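Local coordinates for oxalate-binding protein (Thermotoga maritima, PDB 1O4T), which binds oxalate beside a manganese ion as a homodimeric cupin and is a putative oxalate decarboxylase, at the interface of chains A and B. Numbering follows the deposited sequence. Chains: chain A/B, putative oxalate decarboxylase.

Contact 1: the interface of chains A and B. Residues chain A 19-21; chain B 91, 105-107.
A:Met19 turns its CG into the crowded position between its own backbone N and carbonyl carbon (chi1 66°), while B:Phe107 places CG anti to the backbone N (chi1 -176°), which carries the ring alongside; the two side chains thus run parallel. This is an antiparallel beta pairing between subunits of a cupin dimer, in which the short strand 20-22 of chain A lines up along strand 104-108 of chain B. The methionine touches through CG and through its methyl: A:Met19 CG lies 3.8 Å from B:Phe107 CB, and the terminal methyl CE curls toward the ring, 3.9 Å from B:Phe107 CD2. Beneath this pair, B:Phe107 N donates to A:Met19 O at 2.8 Å. Further along, A:Val21 and B:Val105 exchange backbone bonds in both directions, A:Val21 N to B:Val105 O and B:Val105 N to A:Val21 O, each 2.9 Å. A:Val20 bridges to B:Cys106 and sends its two methyls different ways. A:Val20 CG2 reaches B:Phe91 CD2 at the rim of the ring at 3.7 Å, the two side chains overlapping as they pass antiparallel, whereas CG1 stays near B:Val105 O. Within chain B, B:Cys106 CB sits over the centre of one face of the B:Phe91 ring, 3.5 Å above its plane, the same side of the ring plane to which A:Val20 CG2 is displaced at the rim.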
ATOM      1  N   MET A  19     -15.981  -2.396   1.072  1.00 45.38           N
ATOM      2  CA  MET A  19     -15.964  -2.285  -0.413  1.00 45.05           C
ATOM      3  C   MET A  19     -14.640  -2.835  -0.968  1.00 42.88           C
ATOM      4  O   MET A  19     -13.635  -2.970  -0.259  1.00 41.87           O
ATOM      5  CB  MET A  19     -16.188  -0.815  -0.870  1.00 46.27           C
ATOM      6  CG  MET A  19     -15.048   0.174  -0.482  1.00 50.16           C
ATOM      7  SD  MET A  19     -15.401   2.032  -0.601  1.00 59.96           S
ATOM      8  CE  MET A  19     -16.067   2.369   1.103  1.00 58.99           C
ATOM      9  N   VAL A  20     -14.704  -3.188  -2.239  1.00 40.96           N
ATOM     10  CA  VAL A  20     -13.580  -3.527  -3.037  1.00 40.03           C
ATOM     11  C   VAL A  20     -13.534  -2.540  -4.203  1.00 39.89           C
ATOM     12  O   VAL A  20     -14.567  -2.222  -4.813  1.00 37.69           O
ATOM     13  CB  VAL A  20     -13.684  -4.951  -3.528  1.00 39.66           C
ATOM     14  CG1 VAL A  20     -12.537  -5.273  -4.431  1.00 40.13           C
ATOM     15  CG2 VAL A  20     -13.700  -5.907  -2.336  1.00 39.96           C
ATOM     16  N   VAL A  21     -12.334  -2.040  -4.488  1.00 38.85           N
ATOM     17  CA  VAL A  21     -12.106  -1.172  -5.644  1.00 38.81           C
ATOM     18  C   VAL A  21     -11.066  -1.862  -6.525  1.00 39.91           C
ATOM     19  O   VAL A  21      -9.943  -2.104  -6.079  1.00 38.44           O
ATOM     20  CB  VAL A  21     -11.544   0.195  -5.196  1.00 38.39           C
ATOM     21  CG1 VAL A  21     -11.168   1.083  -6.409  1.00 37.47           C
ATOM     22  CG2 VAL A  21     -12.516   0.888  -4.238  1.00 38.48           C
TER
ATOM     23  N   PHE B  91     -12.233 -12.174  -0.561  1.00 31.62           N
ATOM     24  CA  PHE B  91     -12.308 -11.219   0.553  1.00 30.83           C
ATOM     25  C   PHE B  91     -13.728 -11.210   1.089  1.00 31.47           C
ATOM     26  O   PHE B  91     -14.699 -11.007   0.319  1.00 31.03           O
ATOM     27  CB  PHE B  91     -11.936  -9.803   0.061  1.00 30.58           C
ATOM     28  CG  PHE B  91     -12.115  -8.687   1.098  1.00 31.83           C
ATOM     29  CD1 PHE B  91     -11.359  -8.635   2.246  1.00 32.32           C
ATOM     30  CD2 PHE B  91     -12.988  -7.650   0.851  1.00 35.38           C
ATOM     31  CE1 PHE B  91     -11.504  -7.594   3.157  1.00 33.12           C
ATOM     32  CE2 PHE B  91     -13.161  -6.610   1.766  1.00 36.83           C
ATOM     33  CZ  PHE B  91     -12.413  -6.590   2.929  1.00 34.86           C
ATOM     34  N   VAL B 105      -8.104  -3.145  -4.087  1.00 33.32           N
ATOM     35  CA  VAL B 105      -8.142  -2.528  -2.774  1.00 33.53           C
ATOM     36  C   VAL B 105      -9.360  -3.072  -2.006  1.00 34.31           C
ATOM     37  O   VAL B 105     -10.473  -3.020  -2.500  1.00 34.54           O
ATOM     38  CB  VAL B 105      -8.263  -0.953  -2.898  1.00 33.55           C
ATOM     39  CG1 VAL B 105      -8.474  -0.315  -1.541  1.00 35.22           C
ATOM     40  CG2 VAL B 105      -7.038  -0.357  -3.584  1.00 35.53           C
ATOM     41  N   CYS B 106      -9.150  -3.560  -0.788  1.00 34.17           N
ATOM     42  CA  CYS B 106     -10.219  -4.054   0.044  1.00 34.60           C
ATOM     43  C   CYS B 106     -10.318  -3.131   1.226  1.00 34.69           C
ATOM     44  O   CYS B 106      -9.334  -2.911   1.903  1.00 36.28           O
ATOM     45  CB  CYS B 106      -9.912  -5.440   0.563  1.00 34.30           C
ATOM     46  SG  CYS B 106      -9.589  -6.614  -0.727  1.00 35.92           S
ATOM     47  N   PHE B 107     -11.478  -2.568   1.479  1.00 34.10           N
ATOM     48  CA  PHE B 107     -11.608  -1.613   2.564  1.00 34.37           C
ATOM     49  C   PHE B 107     -12.535  -2.177   3.605  1.00 34.74           C
ATOM     50  O   PHE B 107     -13.684  -2.577   3.286  1.00 34.71           O
ATOM     51  CB  PHE B 107     -12.196  -0.300   2.034  1.00 34.20           C
ATOM     52  CG  PHE B 107     -12.287   0.786   3.059  1.00 35.45           C
ATOM     53  CD1 PHE B 107     -11.184   1.557   3.374  1.00 37.06           C
ATOM     54  CD2 PHE B 107     -13.486   1.083   3.676  1.00 37.87           C
ATOM     55  CE1 PHE B 107     -11.283   2.569   4.308  1.00 38.99           C
ATOM     56  CE2 PHE B 107     -13.563   2.088   4.600  1.00 37.54           C
ATOM     57  CZ  PHE B 107     -12.471   2.821   4.915  1.00 36.90           C
TER

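Contact 2: the interface of chains A and B. Residues chain A 23, 46, 59, 61, 85, 127; chain B 83, 105.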
ATOM      1  N   SER A  23      -8.393  -1.582  -8.982  1.00 47.49           N
ATOM      2  CA  SER A  23      -7.445  -0.575  -9.535  1.00 50.06           C
ATOM      3  C   SER A  23      -7.577  -0.589 -11.047  1.00 51.72           C
ATOM      4  O   SER A  23      -7.745   0.438 -11.709  1.00 52.23           O
ATOM      5  CB  SER A  23      -5.944  -0.905  -9.212  1.00 50.20           C
ATOM      6  OG  SER A  23      -5.360  -0.068  -8.203  1.00 52.18           O
ATOM      7  N   LEU A  46      -7.579   5.773  -5.321  1.00 33.49           N
ATOM      8  CA  LEU A  46      -8.200   4.489  -4.999  1.00 33.94           C
ATOM      9  C   LEU A  46      -9.243   4.607  -3.880  1.00 33.82           C
ATOM     10  O   LEU A  46     -10.288   3.951  -3.937  1.00 34.04           O
ATOM     11  CB  LEU A  46      -7.115   3.478  -4.649  1.00 33.76           C
ATOM     12  CG  LEU A  46      -6.092   3.343  -5.748  1.00 36.39           C
ATOM     13  CD1 LEU A  46      -5.103   2.282  -5.326  1.00 39.50           C
ATOM     14  CD2 LEU A  46      -6.702   3.029  -7.089  1.00 38.14           C
ATOM     15  N   PHE A  59      -4.619   8.078  -1.191  1.00 35.59           N
ATOM     16  CA  PHE A  59      -4.334   6.660  -1.317  1.00 34.19           C
ATOM     17  C   PHE A  59      -4.432   6.365  -2.817  1.00 33.33           C
ATOM     18  O   PHE A  59      -5.521   6.186  -3.345  1.00 33.18           O
ATOM     19  CB  PHE A  59      -5.286   5.800  -0.473  1.00 34.99           C
ATOM     20  CG  PHE A  59      -4.866   4.364  -0.366  1.00 37.06           C
ATOM     21  CD1 PHE A  59      -5.093   3.486  -1.411  1.00 44.12           C
ATOM     22  CD2 PHE A  59      -4.167   3.904   0.732  1.00 42.65           C
ATOM     23  CE1 PHE A  59      -4.681   2.153  -1.364  1.00 43.72           C
ATOM     24  CE2 PHE A  59      -3.717   2.575   0.786  1.00 46.63           C
ATOM     25  CZ  PHE A  59      -3.971   1.694  -0.287  1.00 45.67           C
ATOM     26  N   ARG A  61      -2.449   5.036  -6.725  1.00 32.19           N
ATOM     27  CA  ARG A  61      -1.467   4.274  -7.485  1.00 32.54           C
ATOM     28  C   ARG A  61      -0.879   5.197  -8.559  1.00 33.06           C
ATOM     29  O   ARG A  61      -1.645   5.809  -9.359  1.00 33.50           O
ATOM     30  CB  ARG A  61      -2.125   3.069  -8.141  1.00 32.76           C
ATOM     31  CG  ARG A  61      -1.150   2.087  -8.709  1.00 37.05           C
ATOM     32  CD  ARG A  61      -1.769   0.923  -9.476  1.00 41.84           C
ATOM     33  NE  ARG A  61      -0.694   0.096 -10.052  1.00 47.93           N
ATOM     34  CZ  ARG A  61      -0.842  -1.153 -10.506  1.00 51.30           C
ATOM     35  NH1 ARG A  61      -2.029  -1.756 -10.477  1.00 53.49           N
ATOM     36  NH2 ARG A  61       0.209  -1.809 -10.991  1.00 52.61           N
ATOM     37  N   LEU A  85       5.666  -0.911  -6.535  1.00 31.60           N
ATOM     38  CA  LEU A  85       4.975  -2.079  -7.083  1.00 31.49           C
ATOM     39  C   LEU A  85       5.648  -2.723  -8.299  1.00 31.76           C
ATOM     40  O   LEU A  85       5.606  -3.948  -8.428  1.00 32.60           O
ATOM     41  CB  LEU A  85       3.537  -1.707  -7.492  1.00 31.86           C
ATOM     42  CG  LEU A  85       2.548  -1.147  -6.495  1.00 30.54           C
ATOM     43  CD1 LEU A  85       1.355  -0.610  -7.244  1.00 34.13           C
ATOM     44  CD2 LEU A  85       2.131  -2.215  -5.565  1.00 32.45           C
ATOM     45  N   LEU A 127       2.404   2.660  -4.940  1.00 32.22           N
ATOM     46  CA  LEU A 127       1.344   3.159  -4.102  1.00 34.77           C
ATOM     47  C   LEU A 127       1.798   4.335  -3.281  1.00 33.39           C
ATOM     48  O   LEU A 127       2.875   4.298  -2.726  1.00 36.04           O
ATOM     49  CB  LEU A 127       0.955   2.023  -3.164  1.00 35.66           C
ATOM     50  CG  LEU A 127      -0.487   1.659  -3.075  1.00 41.95           C
ATOM     51  CD1 LEU A 127      -1.048   1.289  -4.447  1.00 43.45           C
ATOM     52  CD2 LEU A 127      -0.570   0.501  -2.027  1.00 44.47           C
TER
ATOM     53  N   TYR B  83      -4.259  -3.844   0.028  1.00 33.34           N
ATOM     54  CA  TYR B  83      -3.982  -3.669  -1.377  1.00 32.66           C
ATOM     55  C   TYR B  83      -3.376  -4.995  -1.850  1.00 32.68           C
ATOM     56  O   TYR B  83      -2.276  -5.409  -1.388  1.00 32.16           O
ATOM     57  CB  TYR B  83      -3.020  -2.506  -1.565  1.00 32.93           C
ATOM     58  CG  TYR B  83      -2.785  -2.295  -2.996  1.00 35.15           C
ATOM     59  CD1 TYR B  83      -3.669  -1.555  -3.738  1.00 34.10           C
ATOM     60  CD2 TYR B  83      -1.792  -3.015  -3.665  1.00 32.95           C
ATOM     61  CE1 TYR B  83      -3.482  -1.383  -5.082  1.00 39.14           C
ATOM     62  CE2 TYR B  83      -1.622  -2.883  -5.039  1.00 37.66           C
ATOM     63  CZ  TYR B  83      -2.451  -2.062  -5.736  1.00 36.51           C
ATOM     64  OH  TYR B  83      -2.317  -1.923  -7.093  1.00 39.37           O
ATOM     65  N   VAL B 105      -8.104  -3.145  -4.087  1.00 33.32           N
ATOM     66  CA  VAL B 105      -8.142  -2.528  -2.774  1.00 33.53           C
ATOM     67  C   VAL B 105      -9.360  -3.072  -2.006  1.00 34.31           C
ATOM     68  O   VAL B 105     -10.473  -3.020  -2.500  1.00 34.54           O
ATOM     69  CB  VAL B 105      -8.263  -0.953  -2.898  1.00 33.55           C
ATOM     70  CG1 VAL B 105      -8.474  -0.315  -1.541  1.00 35.22           C
ATOM     71  CG2 VAL B 105      -7.038  -0.357  -3.584  1.00 35.53           C
TER
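B:Tyr83 and B:Val105 both have extended backbones, in strands 78-86 and 104-108 of chain B, and present their side chains to a largely apolar surface of chain A. The tyrosine goes deep: its CG stands anti to the backbone N (chi1 -178°), and the ring enters among A:Leu127, A:Leu85, A:Leu46, A:Arg61 and A:Ser23, with 83 Å² of the residue hidden by chain A. A:Leu127 supports one face with both methyls. A:Leu127 CD1 makes a CH-pi contact 3.8 Å from the B:Tyr83 ring centroid, displaced toward the CE1 rim. A:Leu127 CD2 packs near the root of the ring, 3.7 Å from B:Tyr83 CG. A:Leu85 comes head-on to the tyrosine, A:Leu85 CD2 lying 3.8 Å from B:Tyr83 CE2, beyond that rim and on the same side as A:Leu127. A:Ser23 OG lies at the ring edge, in the plane, 3.9 Å from B:Tyr83 CE1. The phenol B:Tyr83 OH approaches the extended arginine at 3.4 Å from A:Arg61 NH1, a polar neighbourhood beyond ordinary hydrogen-bonding length; the guanidinium stands nearly perpendicular to the ring, 89° between planes. A:Leu46 CD1 is shared, meeting B:Val105 CG2 at 3.7 Å and B:Tyr83 CE1 at 4.0 Å. That valine methyl also passes A:Phe59 CE1. The chain A surface is built from strands 58-64, 78-86 and 124-132 of the double-stranded beta-helix, with A:Leu46 from a loop and A:Ser23 from the 3-10 helix 23-25 adding to its margin.

Contact 3: the interface of chains A and B. Residues chain A 103-105; chain B 20-23.
The carbonyl oxygen of A:Gly103 is gripped twice by B:Ser23: the hydroxyl OG donates to A:Gly103 O at 2.7 Å in the carbonyl plane, onto a lone pair, and the backbone N comes at 3.1 Å from well above that plane. Beside it, A:Asp104 and B:Arg22 run parallel, with carboxylate and guanidinium almost coplanar (2° apart). The arginine closes side-on, B:Arg22 NE to A:Asp104 OD1 and B:Arg22 NH2 to A:Asp104 OD2, each 2.9 Å and each on a syn lone pair, making a two-pronged salt bridge. The bend at chi3 (-63°) turns NE toward the carboxylate, and the two bonds hold both flat groups against rotation. A leucine at B:Arg22 would probably leave the A:Asp104 carboxylate without its charged mate and free to turn. Next in register, A:Val105 N donates to B:Val21 O at 2.7 Å, and B:Val21 N returns a bond to A:Val105 O at 2.9 Å. The two valine side chains pack beside these bonds, A:Val105 CB to B:Val21 CB at 4.0 Å. By combining antiparallel strand pairing with a paired-charge clasp and the B:Ser23 bonds to A:Gly103 O, the site fastens the N-terminal strand of chain B to the cupin of chain A and so ties the homodimer together.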
ATOM      1  N   GLY A 103       8.945  -3.720  -4.166  1.00 35.64           N
ATOM      2  CA  GLY A 103       9.064  -4.255  -2.817  1.00 36.01           C
ATOM      3  C   GLY A 103       9.593  -3.242  -1.804  1.00 35.22           C
ATOM      4  O   GLY A 103       9.498  -3.460  -0.610  1.00 36.09           O
ATOM      5  N   ASP A 104      10.157  -2.134  -2.280  1.00 34.86           N
ATOM      6  CA  ASP A 104      10.694  -1.109  -1.373  1.00 33.65           C
ATOM      7  C   ASP A 104       9.611  -0.202  -0.800  1.00 33.03           C
ATOM      8  O   ASP A 104       8.669   0.225  -1.486  1.00 32.45           O
ATOM      9  CB  ASP A 104      11.744  -0.262  -2.085  1.00 33.32           C
ATOM     10  CG  ASP A 104      13.025  -1.020  -2.377  1.00 34.78           C
ATOM     11  OD1 ASP A 104      13.293  -2.142  -1.851  1.00 34.10           O
ATOM     12  OD2 ASP A 104      13.843  -0.553  -3.175  1.00 36.13           O
ATOM     13  N   VAL A 105       9.769   0.130   0.465  1.00 32.96           N
ATOM     14  CA  VAL A 105       8.923   1.138   1.119  1.00 33.12           C
ATOM     15  C   VAL A 105       9.748   2.411   1.212  1.00 32.55           C
ATOM     16  O   VAL A 105      10.873   2.365   1.690  1.00 32.57           O
ATOM     17  CB  VAL A 105       8.537   0.694   2.522  1.00 33.60           C
ATOM     18  CG1 VAL A 105       7.793   1.795   3.290  1.00 33.98           C
ATOM     19  CG2 VAL A 105       7.717  -0.568   2.457  1.00 37.65           C
TER
ATOM     20  N   VAL B  20      14.326   4.141   3.488  1.00 40.29           N
ATOM     21  CA  VAL B  20      13.836   3.151   2.574  1.00 39.85           C
ATOM     22  C   VAL B  20      13.969   1.836   3.297  1.00 39.31           C
ATOM     23  O   VAL B  20      14.974   1.584   3.924  1.00 37.15           O
ATOM     24  CB  VAL B  20      14.631   3.163   1.273  1.00 40.33           C
ATOM     25  CG1 VAL B  20      14.286   1.945   0.401  1.00 39.97           C
ATOM     26  CG2 VAL B  20      14.367   4.504   0.526  1.00 40.40           C
ATOM     27  N   VAL B  21      12.910   1.036   3.228  1.00 39.08           N
ATOM     28  CA  VAL B  21      12.853  -0.304   3.793  1.00 38.90           C
ATOM     29  C   VAL B  21      12.655  -1.272   2.624  1.00 38.78           C
ATOM     30  O   VAL B  21      11.687  -1.154   1.870  1.00 37.19           O
ATOM     31  CB  VAL B  21      11.642  -0.401   4.771  1.00 38.67           C
ATOM     32  CG1 VAL B  21      11.439  -1.836   5.274  1.00 39.50           C
ATOM     33  CG2 VAL B  21      11.820   0.572   5.950  1.00 40.74           C
ATOM     34  N   ARG B  22      13.563  -2.217   2.467  1.00 39.35           N
ATOM     35  CA  ARG B  22      13.499  -3.185   1.379  1.00 40.64           C
ATOM     36  C   ARG B  22      12.804  -4.472   1.842  1.00 41.39           C
ATOM     37  O   ARG B  22      13.364  -5.264   2.587  1.00 40.25           O
ATOM     38  CB  ARG B  22      14.909  -3.458   0.840  1.00 41.04           C
ATOM     39  CG  ARG B  22      14.972  -4.553  -0.252  1.00 43.90           C
ATOM     40  CD  ARG B  22      16.135  -4.396  -1.281  1.00 46.55           C
ATOM     41  NE  ARG B  22      15.979  -3.144  -2.043  1.00 47.78           N
ATOM     42  CZ  ARG B  22      16.860  -2.636  -2.906  1.00 49.49           C
ATOM     43  NH1 ARG B  22      18.016  -3.255  -3.168  1.00 48.38           N
ATOM     44  NH2 ARG B  22      16.578  -1.485  -3.514  1.00 49.09           N
ATOM     45  N   SER B  23      11.561  -4.650   1.407  1.00 43.16           N
ATOM     46  CA  SER B  23      10.704  -5.792   1.808  1.00 44.57           C
ATOM     47  C   SER B  23      11.398  -7.111   1.864  1.00 45.62           C
ATOM     48  O   SER B  23      11.175  -7.901   2.796  1.00 45.37           O
ATOM     49  CB  SER B  23       9.603  -6.023   0.779  1.00 44.60           C
ATOM     50  OG  SER B  23       8.483  -5.306   1.118  1.00 45.76           O
TER

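Contacts 1 and 2 adjoin, their C-alpha centres about 11 Å apart, and share B:Val105, which serves both. Between the same kind of centres, contact 3 lies about 24 Å from contact 1 and 16 Å from contact 2. It uses the same elements as contact 1 with the chains exchanged, strand 20-22 now coming from chain B and strand 104-108 from chain A. The two-fold symmetry therefore places reciprocal pairings of the N-terminal strand on the flanks of the dimer, with contact 2 and its twin packing apolar groups between them.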